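Local atomic coordinates of soluble lytic transglycosylase B3 (Pseudomonas aeruginosa, PDB entry 5AO7), a protein that probably cleaves peptidoglycan glycan strands as a lytic transglycosylase of the lysozyme clan, and binds calcium and N-acetylglucosamine. Residues Val138-Met143 with Leu334-Leu339; Gly203-Ile208 with Gly232-Ser237; Asn240-Ser245 with Leu324-Ser329; Glu299-Leu304 with Ala313-His318. All coordinates share one frame; numbering follows the deposited sequence.

In the fold
Contacts 1, 2 and 3 line the sugar site, while contact 4 stands apart in the small antiparallel sheet. Contact 1 joins contact 2 through a probable hydrogen bond, W141 NE1 to Q204 OE1 at 2.9 Å, and meets contact 3 where I140 CG2 packs on Y326 CZ, 3.5 Å away. Y326 OH in turn reaches T205 O at 2.7 Å, tying contact 3 to contact 2. Contacts 1 and 2 touch NAG of chain D, and contacts 2 and 3 share NAG of chain E as well as helix 231-244. Contact 4, its centre about 27 Å from that of contact 2, reaches contact 1 by packing F314 against L334.

Contact 1 (Val138-Met143 with Leu334-Leu339); sequences VAIWGM and LAVGLL. With NAG (2-acetamido-2-deoxy-beta-D-glucopyranose), chain D.
A139 lies against V336 and L339 where helix 134-145 packs on helix 330-343, a buried helix-helix crossing of the lysozyme-clan catalytic fold. The axes approach to 8.7 Å with N-to-C directions 126° apart. Small residues permit this closeness: the methyl of A139 fits against the opposite backbone, its CB 3.5 Å from V336 O, and G142, having no side chain, leaves its side of the helix low for L339.

The rest of the crossing is apolar packing. V336 is a two-pronged wedge: its CG1 turns to the I140 arm, 4.0 Å from I140 CD1, and its CG2 meets the stem of M143, 3.7 Å from CG. Branched I140 can bring CD1 back to V336 while its other branch, CG2, is left for the sugar-site side. M143 is flexible enough to follow an uneven surface; bent at both chi2 and chi3, it folds its methyl CE onto A335 CB at 3.8 Å. Y99 and A103 of helix 96-103 also pack on M143. With CG anti to the backbone N (chi1 179°), L339 runs antiparallel alongside M143 and rests its CG on the A139 methyl.

The polar atoms that meet neighbouring groups here are backbone carbonyls. M143 O, on the sugar side, lies 3.5 Å from C1 of NAG (chain D). A139 O accepts the helical bond from M143 N at 3.0 Å, and L339 CD2 rests 3.6 Å from that same oxygen.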
# COMPACT_ATOMS: atom_id res chain seq x y z
N VAL A 138 8.22 11.96 0.96
CA VAL A 138 7.60 12.70 -0.14
C VAL A 138 7.01 11.74 -1.19
O VAL A 138 5.97 12.00 -1.78
CB VAL A 138 8.60 13.66 -0.78
CG1 VAL A 138 8.01 14.28 -2.04
CG2 VAL A 138 8.93 14.78 0.21
N ALA A 139 7.66 10.60 -1.40
CA ALA A 139 7.11 9.62 -2.33
C ALA A 139 5.79 9.04 -1.83
O ALA A 139 4.84 8.87 -2.60
CB ALA A 139 8.11 8.50 -2.58
N ILE A 140 5.71 8.75 -0.54
CA ILE A 140 4.44 8.31 0.03
C ILE A 140 3.36 9.38 -0.12
O ILE A 140 2.23 9.09 -0.51
CB ILE A 140 4.59 7.96 1.52
CG1 ILE A 140 5.52 6.76 1.72
CG2 ILE A 140 3.21 7.65 2.12
CD1 ILE A 140 4.80 5.45 1.76
N TRP A 141 3.73 10.61 0.19
CA TRP A 141 2.83 11.76 0.03
C TRP A 141 2.27 11.84 -1.40
O TRP A 141 1.09 12.11 -1.60
CB TRP A 141 3.60 13.02 0.37
CG TRP A 141 2.84 14.29 0.61
CD1 TRP A 141 1.52 14.44 0.98
CD2 TRP A 141 3.39 15.61 0.55
NE1 TRP A 141 1.23 15.78 1.15
CE2 TRP A 141 2.37 16.51 0.89
CE3 TRP A 141 4.67 16.11 0.26
CZ2 TRP A 141 2.58 17.89 0.93
CZ3 TRP A 141 4.88 17.47 0.31
CH2 TRP A 141 3.84 18.34 0.63
N GLY A 142 3.15 11.64 -2.38
CA GLY A 142 2.74 11.65 -3.78
C GLY A 142 1.79 10.51 -4.15
O GLY A 142 0.79 10.71 -4.85
N MET A 143 2.09 9.33 -3.64
CA MET A 143 1.29 8.14 -3.95
C MET A 143 -0.06 8.17 -3.24
O MET A 143 -1.05 7.68 -3.78
CB MET A 143 2.05 6.88 -3.58
CG MET A 143 3.26 6.58 -4.44
SD MET A 143 2.79 6.23 -6.15
CE MET A 143 1.80 4.76 -5.91
N LEU A 334 6.70 -1.10 -4.42
CA LEU A 334 7.66 -0.92 -5.51
C LEU A 334 7.55 0.47 -6.14
O LEU A 334 8.57 1.12 -6.40
CB LEU A 334 7.48 -2.02 -6.58
CG LEU A 334 8.46 -1.97 -7.75
CD1 LEU A 334 9.92 -2.13 -7.28
CD2 LEU A 334 8.12 -3.05 -8.79
N ALA A 335 6.32 0.94 -6.38
CA ALA A 335 6.10 2.28 -6.92
C ALA A 335 6.64 3.36 -5.98
O ALA A 335 7.28 4.32 -6.42
CB ALA A 335 4.62 2.52 -7.20
N VAL A 336 6.39 3.22 -4.68
CA VAL A 336 6.92 4.20 -3.73
C VAL A 336 8.44 4.26 -3.77
O VAL A 336 9.04 5.34 -3.81
CB VAL A 336 6.47 3.90 -2.29
CG1 VAL A 336 7.27 4.75 -1.31
CG2 VAL A 336 4.99 4.16 -2.16
N GLY A 337 9.08 3.10 -3.78
CA GLY A 337 10.53 3.06 -3.82
C GLY A 337 11.10 3.63 -5.10
O GLY A 337 12.03 4.43 -5.06
N LEU A 338 10.53 3.23 -6.24
CA LEU A 338 10.99 3.80 -7.50
C LEU A 338 10.71 5.30 -7.61
O LEU A 338 11.54 6.03 -8.15
CB LEU A 338 10.37 3.05 -8.68
CG LEU A 338 10.89 1.61 -8.83
CD1 LEU A 338 10.00 0.82 -9.79
CD2 LEU A 338 12.35 1.58 -9.30
N LEU A 339 9.58 5.78 -7.09
CA LEU A 339 9.29 7.22 -7.08
C LEU A 339 10.32 7.96 -6.23
O LEU A 339 10.87 8.99 -6.65
CB LEU A 339 7.86 7.51 -6.59
CG LEU A 339 7.42 8.97 -6.52
CD1 LEU A 339 7.59 9.66 -7.88
CD2 LEU A 339 5.97 9.08 -6.04
C1 NAG D . -4.44 6.81 -3.67
C2 NAG D . -5.56 6.83 -2.65
C3 NAG D . -5.12 6.24 -1.32
C4 NAG D . -4.54 4.87 -1.55
C5 NAG D . -3.44 4.97 -2.59
C6 NAG D . -2.79 3.57 -2.87
C7 NAG D . -7.27 8.62 -2.75
C8 NAG D . -7.62 10.08 -2.39
N2 NAG D . -5.97 8.17 -2.39
O3 NAG D . -6.23 6.15 -0.41
O4 NAG D . -4.04 4.40 -0.33
O5 NAG D . -3.96 5.47 -3.76
O6 NAG D . -3.33 3.03 -4.07
O7 NAG D . -8.08 7.90 -3.30

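Contact 2 (Gly203-Ile208 with Gly232-Ser237); sequences GQTQFI and GDALAS. With CA (calcium ion), chain B; NAG (2-acetamido-2-deoxy-beta-D-glucopyranose), chain D; NAG (2-acetamido-2-deoxy-beta-D-glucopyranose), chain E.
F207 brings the edge of its ring to S237: CZ lies 3.5 Å from S237 O, which sits in the ring plane, and CE2 packs on S237 CB at 3.7 Å. Beside it T205 offers its methyl, CG2, to A234 O at 3.4 Å, and Q204 rests its CB on the methyl of A234. A small alanine lets the loop 203-208 settle onto helix 231-244.

The next shell fixes these groups. The T205 hydroxyl lies in the crowded position between N and C (chi1 59°), above one face of the F207 ring, and takes a weak bond from F207 N; CG2 is thereby left to face the helix. S237 OG donates to D233 O at 2.6 Å. The helical N-H of the same serine reaches that oxygen from the opposite face.

Farther out, both carboxylate oxygens of D233 bind calcium, completing a site with D218, D220, D222 and K224 O that resembles an EF-hand loop. On the sugar side, Q206 NE2 donates to G203 O at 2.9 Å, both groups in plane. This sets the rotation of the amide and turns OE1 to accept from O3 of NAG (chain D) at 2.7 Å, so the loop's own backbone probably preorganises this sugar contact.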
# COMPACT_ATOMS: atom_id res chain seq x y z
N GLY A 203 -7.14 12.73 4.78
CA GLY A 203 -6.17 13.80 4.62
C GLY A 203 -5.02 13.53 3.67
O GLY A 203 -5.14 12.73 2.75
N GLN A 204 -3.91 14.22 3.88
CA GLN A 204 -2.80 14.19 2.95
C GLN A 204 -2.03 12.89 3.06
O GLN A 204 -1.39 12.47 2.10
CB GLN A 204 -1.87 15.36 3.19
CG GLN A 204 -2.59 16.68 3.15
CD GLN A 204 -1.68 17.83 2.88
OE1 GLN A 204 -0.62 17.67 2.28
NE2 GLN A 204 -2.09 19.02 3.31
N THR A 205 -2.10 12.27 4.24
CA THR A 205 -1.41 11.02 4.53
C THR A 205 -2.23 9.77 4.22
O THR A 205 -1.67 8.68 4.16
CB THR A 205 -1.02 10.95 6.02
OG1 THR A 205 -2.22 11.06 6.81
CG2 THR A 205 -0.11 12.09 6.39
N GLN A 206 -3.55 9.93 4.11
CA GLN A 206 -4.49 8.83 3.94
C GLN A 206 -4.34 7.81 5.08
O GLN A 206 -4.43 6.61 4.87
CB GLN A 206 -4.31 8.18 2.57
CG GLN A 206 -4.65 9.15 1.44
CD GLN A 206 -6.15 9.37 1.28
OE1 GLN A 206 -6.87 8.48 0.82
NE2 GLN A 206 -6.62 10.55 1.64
N PHE A 207 -4.10 8.34 6.28
CA PHE A 207 -4.22 7.58 7.52
C PHE A 207 -5.67 7.19 7.78
O PHE A 207 -6.56 8.05 7.70
CB PHE A 207 -3.77 8.40 8.72
CG PHE A 207 -2.29 8.47 8.93
CD1 PHE A 207 -1.40 7.80 8.12
CD2 PHE A 207 -1.80 9.20 10.01
CE1 PHE A 207 -0.01 7.88 8.37
CE2 PHE A 207 -0.44 9.29 10.26
CZ PHE A 207 0.46 8.61 9.45
N ILE A 208 -5.94 5.95 8.18
CA ILE A 208 -7.26 5.64 8.72
C ILE A 208 -7.27 6.18 10.16
O ILE A 208 -6.21 6.40 10.74
CB ILE A 208 -7.56 4.13 8.69
CG1 ILE A 208 -6.54 3.39 9.55
CG2 ILE A 208 -7.53 3.62 7.25
CD1 ILE A 208 -6.75 1.87 9.64
N GLY A 232 3.50 20.34 7.40
CA GLY A 232 4.39 19.93 8.47
C GLY A 232 3.85 18.76 9.27
O GLY A 232 4.54 17.76 9.47
N ASP A 233 2.61 18.88 9.73
CA ASP A 233 1.98 17.77 10.49
C ASP A 233 1.90 16.53 9.62
O ASP A 233 2.14 15.42 10.07
CB ASP A 233 0.56 18.12 10.96
CG ASP A 233 0.51 19.23 12.02
OD1 ASP A 233 1.56 19.71 12.50
OD2 ASP A 233 -0.61 19.61 12.38
N ALA A 234 1.53 16.72 8.36
CA ALA A 234 1.36 15.57 7.47
C ALA A 234 2.67 14.84 7.26
O ALA A 234 2.72 13.62 7.35
CB ALA A 234 0.79 16.01 6.13
N LEU A 235 3.72 15.60 6.96
CA LEU A 235 5.02 15.02 6.67
C LEU A 235 5.62 14.38 7.90
O LEU A 235 6.16 13.27 7.82
CB LEU A 235 5.98 16.09 6.10
CG LEU A 235 5.49 16.68 4.77
CD1 LEU A 235 6.30 17.93 4.39
CD2 LEU A 235 5.60 15.61 3.70
N ALA A 236 5.50 15.04 9.05
CA ALA A 236 6.04 14.44 10.27
C ALA A 236 5.27 13.19 10.65
O ALA A 236 5.84 12.24 11.16
CB ALA A 236 6.01 15.46 11.42
N SER A 237 3.95 13.20 10.39
CA SER A 237 3.14 12.03 10.69
C SER A 237 3.55 10.83 9.84
O SER A 237 3.66 9.71 10.34
CB SER A 237 1.65 12.31 10.47
OG SER A 237 1.18 13.34 11.33
CA CA B . -0.28 21.19 14.07
C1 NAG D . -4.44 6.81 -3.67
C2 NAG D . -5.56 6.83 -2.65
C3 NAG D . -5.12 6.24 -1.32
C4 NAG D . -4.54 4.87 -1.55
C5 NAG D . -3.44 4.97 -2.59
C6 NAG D . -2.79 3.57 -2.87
C7 NAG D . -7.27 8.62 -2.75
C8 NAG D . -7.62 10.08 -2.39
N2 NAG D . -5.97 8.17 -2.39
O3 NAG D . -6.23 6.15 -0.41
O4 NAG D . -4.04 4.40 -0.33
O5 NAG D . -3.96 5.47 -3.76
O6 NAG D . -3.33 3.03 -4.07
O7 NAG D . -8.08 7.90 -3.30
C1 NAG E . -4.19 0.46 6.21
C2 NAG E . -3.31 1.31 7.16
C3 NAG E . -2.56 0.55 8.29
C4 NAG E . -3.50 -0.42 8.91
C5 NAG E . -3.91 -1.35 7.80
C6 NAG E . -4.41 -2.66 8.37
C7 NAG E . -2.50 3.62 6.83
C8 NAG E . -1.61 4.49 6.04
N2 NAG E . -2.49 2.33 6.50
O1 NAG E . -5.05 1.39 5.63
O3 NAG E . -2.28 1.64 9.14
O4 NAG E . -2.77 -1.06 9.92
O5 NAG E . -4.83 -0.57 7.00
O6 NAG E . -4.47 -3.66 7.37
O7 NAG E . -3.19 4.08 7.73
O HOH W 1 -1.68 22.40 12.65

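Contact 3 (Asn240-Ser245 with Leu324-Ser329); sequences NYLKAS and LKYNNS. With NAG (2-acetamido-2-deoxy-beta-D-glucopyranose), chain E.
S245 and K325 approach to 6.5 Å between CA atoms where the end of helix 231-244 meets residues 324-326 of helix 318-326, forming one wall of the N-acetylglucosamine site. Y241 carries most of the contact. A chi1 of -170° swings the Y241 ring away from its own N and across the contact, so that its edge addresses the face of Y326 in an offset edge-to-face pair, centroids 5.3 Å apart and planes at 82°. Its CD2 is 3.3 Å from Y326 CD2.

Tyrosine suits this place because its hydroxyl continues beyond the packing. Y241 OH donates to K325 O at 2.8 Å from well above the carbonyl plane, and accepts from O3 of NAG (chain E) at 2.9 Å. One oxygen therefore joins backbone and sugar. Y326 has two roles as well: its ring takes the acetyl methyl C8 over a face, while its carbonyl O receives the sugar's N2 in a nearly straight bond of 3.0 Å. T211 adds another hydroxyl to this sugar.

Outside the aromatic pair, the aliphatic stem of K325 runs along S245, whose small side chain lets it come close, and K325 NZ makes a weak bond to S245 O. S245 OG donates to Y241 O at 2.9 Å, which holds that hydroxyl 3.9 Å above the centre of the Y241 ring.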
# COMPACT_ATOMS: atom_id res chain seq x y z
N ASN A 240 6.84 9.54 11.10
CA ASN A 240 6.66 8.85 12.38
C ASN A 240 6.14 7.43 12.18
O ASN A 240 6.58 6.49 12.85
CB ASN A 240 5.70 9.65 13.26
CG ASN A 240 5.65 9.15 14.68
OD1 ASN A 240 6.69 8.91 15.29
ND2 ASN A 240 4.44 8.99 15.22
N TYR A 241 5.19 7.27 11.26
CA TYR A 241 4.66 5.94 10.93
C TYR A 241 5.70 5.06 10.24
O TYR A 241 5.83 3.87 10.55
CB TYR A 241 3.43 6.08 10.04
CG TYR A 241 2.67 4.77 9.84
CD1 TYR A 241 1.99 4.18 10.89
CD2 TYR A 241 2.66 4.13 8.62
CE1 TYR A 241 1.30 2.98 10.71
CE2 TYR A 241 1.97 2.95 8.43
CZ TYR A 241 1.29 2.38 9.48
OH TYR A 241 0.61 1.20 9.29
N LEU A 242 6.43 5.63 9.28
CA LEU A 242 7.51 4.85 8.65
C LEU A 242 8.54 4.39 9.68
O LEU A 242 9.00 3.24 9.64
CB LEU A 242 8.19 5.69 7.57
CG LEU A 242 7.31 5.78 6.33
CD1 LEU A 242 7.96 6.73 5.31
CD2 LEU A 242 7.09 4.39 5.71
N LYS A 243 8.88 5.28 10.60
CA LYS A 243 9.90 4.95 11.60
C LYS A 243 9.39 3.84 12.52
O LYS A 243 10.12 2.89 12.79
CB LYS A 243 10.26 6.19 12.42
CG LYS A 243 11.41 5.97 13.40
CD LYS A 243 12.71 5.60 12.69
CE LYS A 243 13.86 5.44 13.69
NZ LYS A 243 14.10 6.69 14.46
N ALA A 244 8.15 3.98 12.98
CA ALA A 244 7.51 2.93 13.78
C ALA A 244 7.47 1.60 13.04
O ALA A 244 7.51 0.53 13.66
CB ALA A 244 6.09 3.36 14.17
N SER A 245 7.39 1.66 11.71
CA SER A 245 7.33 0.46 10.87
C SER A 245 8.70 -0.10 10.51
O SER A 245 8.80 -1.06 9.75
CB SER A 245 6.54 0.75 9.59
OG SER A 245 5.21 1.16 9.88
N LEU A 324 5.26 -1.57 3.11
CA LEU A 324 4.11 -2.47 3.05
C LEU A 324 3.19 -2.28 4.26
O LEU A 324 2.00 -2.57 4.19
CB LEU A 324 4.55 -3.93 2.99
CG LEU A 324 5.21 -4.37 1.69
CD1 LEU A 324 5.72 -5.80 1.83
CD2 LEU A 324 4.27 -4.23 0.53
N LYS A 325 3.76 -1.80 5.36
CA LYS A 325 2.93 -1.55 6.55
C LYS A 325 2.03 -0.36 6.30
O LYS A 325 0.96 -0.24 6.91
CB LYS A 325 3.79 -1.31 7.79
CG LYS A 325 4.52 -2.57 8.28
CD LYS A 325 4.83 -2.48 9.76
CE LYS A 325 5.47 -3.77 10.27
NZ LYS A 325 6.85 -3.95 9.75
N TYR A 326 2.45 0.51 5.38
CA TYR A 326 1.67 1.67 5.02
C TYR A 326 0.52 1.24 4.13
O TYR A 326 -0.62 1.66 4.30
CB TYR A 326 2.55 2.72 4.33
CG TYR A 326 2.10 4.15 4.55
CD1 TYR A 326 0.99 4.66 3.87
CD2 TYR A 326 2.78 4.99 5.41
CE1 TYR A 326 0.57 5.94 4.07
CE2 TYR A 326 2.36 6.30 5.61
CZ TYR A 326 1.25 6.76 4.94
OH TYR A 326 0.82 8.07 5.12
N ASN A 327 0.84 0.36 3.19
CA ASN A 327 -0.12 -0.17 2.24
C ASN A 327 0.36 -1.54 1.77
O ASN A 327 1.36 -1.64 1.07
CB ASN A 327 -0.29 0.79 1.07
CG ASN A 327 -1.51 0.47 0.24
OD1 ASN A 327 -1.48 -0.41 -0.62
ND2 ASN A 327 -2.60 1.19 0.49
N ASN A 328 -0.33 -2.61 2.18
CA ASN A 328 0.16 -3.97 1.97
C ASN A 328 -0.07 -4.46 0.55
O ASN A 328 -0.90 -5.34 0.30
CB ASN A 328 -0.50 -4.93 2.97
CG ASN A 328 0.27 -6.24 3.13
OD1 ASN A 328 1.45 -6.33 2.79
ND2 ASN A 328 -0.41 -7.26 3.65
N SER A 329 0.68 -3.88 -0.39
CA SER A 329 0.65 -4.23 -1.80
C SER A 329 2.07 -4.12 -2.35
O SER A 329 2.66 -3.05 -2.25
CB SER A 329 -0.28 -3.29 -2.56
OG SER A 329 -0.01 -3.28 -3.96
C1 NAG E . -4.19 0.46 6.21
C2 NAG E . -3.31 1.31 7.16
C3 NAG E . -2.56 0.55 8.29
C4 NAG E . -3.50 -0.42 8.91
C5 NAG E . -3.91 -1.35 7.80
C6 NAG E . -4.41 -2.66 8.37
C7 NAG E . -2.50 3.62 6.83
C8 NAG E . -1.61 4.49 6.04
N2 NAG E . -2.49 2.33 6.50
O1 NAG E . -5.05 1.39 5.63
O3 NAG E . -2.28 1.64 9.14
O4 NAG E . -2.77 -1.06 9.92
O5 NAG E . -4.83 -0.57 7.00
O6 NAG E . -4.47 -3.66 7.37
O7 NAG E . -3.19 4.08 7.73

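Contact 4 (Glu299-Leu304 with Ala313-His318); sequences EQASLL and AFLVLH
L304 and V316 cross on one face of an antiparallel beta hairpin, strands 300-304 and 313-316, with L304 CD2 and V316 CG1 4.2 Å apart. F314 flanks L304 on this face, which helix 330-343 covers. The opposite face carries L303 and L315, covered by W279; L303 CD1 touches the methyl of A313 at 4.0 Å. Beta-branched V316 favours the extended backbone, and the leucines fill the apolar layers on the two faces. Nearer the open end, A301 is small enough for L317 CD1 to pack on its CB at 3.8 Å.

Between the faces run the backbone bonds of two hydrogen-bonded pairs. S302 N donates to V316 O at 2.9 Å and V316 N to S302 O at 2.8 Å, and L304 N reaches F314 O at 2.7 Å, almost straight at 177°. The non-hydrogen-bonded pair L303 and L315 stands between them. S302 OG, on the face of V316, is satisfied by I272 O.

At the polar edge the strands part, and a water takes up the space where the next strand bond might be. It donates to OE1 of E299, whose side chain is bent at chi2 (-66°), and to Q300 O, and accepts from H318 N at 2.8 Å.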
# COMPACT_ATOMS: atom_id res chain seq x y z
N GLU A 299 22.25 -7.84 5.41
CA GLU A 299 20.84 -7.44 5.34
C GLU A 299 19.94 -8.51 4.75
O GLU A 299 20.22 -9.05 3.68
CB GLU A 299 20.70 -6.16 4.51
CG GLU A 299 21.35 -4.95 5.14
CD GLU A 299 20.66 -4.56 6.43
OE1 GLU A 299 19.41 -4.60 6.46
OE2 GLU A 299 21.37 -4.23 7.41
N GLN A 300 18.84 -8.80 5.43
CA GLN A 300 17.86 -9.75 4.92
C GLN A 300 17.13 -9.14 3.73
O GLN A 300 16.75 -7.97 3.75
CB GLN A 300 16.86 -10.14 6.02
CG GLN A 300 17.50 -10.84 7.21
CD GLN A 300 17.95 -12.25 6.90
OE1 GLN A 300 17.39 -12.90 6.01
NE2 GLN A 300 18.94 -12.74 7.63
N ALA A 301 16.95 -9.94 2.68
CA ALA A 301 16.24 -9.47 1.49
C ALA A 301 15.40 -10.58 0.86
O ALA A 301 15.70 -11.78 1.02
CB ALA A 301 17.23 -8.92 0.47
N SER A 302 14.34 -10.18 0.17
CA SER A 302 13.52 -11.09 -0.61
C SER A 302 13.62 -10.73 -2.09
O SER A 302 13.93 -9.59 -2.44
CB SER A 302 12.05 -11.03 -0.17
OG SER A 302 11.93 -11.33 1.20
N LEU A 303 13.33 -11.71 -2.93
CA LEU A 303 13.35 -11.53 -4.37
C LEU A 303 11.95 -11.22 -4.89
O LEU A 303 11.02 -12.00 -4.68
CB LEU A 303 13.91 -12.78 -5.04
CG LEU A 303 13.73 -12.82 -6.56
CD1 LEU A 303 14.53 -11.72 -7.22
CD2 LEU A 303 14.13 -14.19 -7.08
N LEU A 304 11.80 -10.07 -5.54
CA LEU A 304 10.52 -9.64 -6.08
C LEU A 304 10.54 -9.66 -7.60
O LEU A 304 11.42 -9.04 -8.23
CB LEU A 304 10.17 -8.23 -5.57
CG LEU A 304 8.95 -7.57 -6.18
CD1 LEU A 304 7.69 -8.30 -5.77
CD2 LEU A 304 8.91 -6.09 -5.78
N ALA A 313 13.81 -8.03 -12.01
CA ALA A 313 13.92 -8.69 -10.72
C ALA A 313 14.46 -7.70 -9.70
O ALA A 313 15.33 -6.88 -10.04
CB ALA A 313 14.82 -9.93 -10.81
N PHE A 314 13.97 -7.76 -8.47
CA PHE A 314 14.40 -6.82 -7.44
C PHE A 314 14.72 -7.58 -6.19
O PHE A 314 13.99 -8.50 -5.82
CB PHE A 314 13.32 -5.76 -7.13
CG PHE A 314 12.97 -4.87 -8.31
CD1 PHE A 314 11.99 -5.25 -9.22
CD2 PHE A 314 13.62 -3.65 -8.49
CE1 PHE A 314 11.67 -4.43 -10.29
CE2 PHE A 314 13.28 -2.81 -9.57
CZ PHE A 314 12.32 -3.22 -10.47
N LEU A 315 15.80 -7.19 -5.52
CA LEU A 315 15.98 -7.61 -4.14
C LEU A 315 15.41 -6.51 -3.27
O LEU A 315 15.76 -5.34 -3.45
CB LEU A 315 17.45 -7.84 -3.81
CG LEU A 315 18.00 -9.18 -4.28
CD1 LEU A 315 19.46 -9.23 -3.87
CD2 LEU A 315 17.21 -10.31 -3.63
N VAL A 316 14.52 -6.87 -2.35
CA VAL A 316 13.88 -5.85 -1.51
C VAL A 316 14.21 -6.10 -0.04
O VAL A 316 14.21 -7.25 0.44
CB VAL A 316 12.35 -5.79 -1.72
CG1 VAL A 316 12.04 -5.36 -3.15
CG2 VAL A 316 11.69 -7.13 -1.41
N LEU A 317 14.51 -5.00 0.65
CA LEU A 317 15.06 -5.04 2.00
C LEU A 317 14.03 -4.59 3.03
O LEU A 317 12.85 -4.44 2.71
CB LEU A 317 16.30 -4.15 2.08
CG LEU A 317 17.62 -4.75 1.56
CD1 LEU A 317 17.53 -5.11 0.07
CD2 LEU A 317 18.79 -3.81 1.81
N HIS A 318 14.47 -4.40 4.27
CA HIS A 318 13.57 -4.13 5.38
C HIS A 318 12.73 -2.88 5.16
O HIS A 318 11.57 -2.82 5.56
CB HIS A 318 14.38 -4.00 6.69
CG HIS A 318 13.53 -4.03 7.93
ND1 HIS A 318 12.92 -5.18 8.38
CD2 HIS A 318 13.20 -3.06 8.80
CE1 HIS A 318 12.23 -4.91 9.48
NE2 HIS A 318 12.39 -3.63 9.76
O HOH W 2 16.93 -5.49 5.04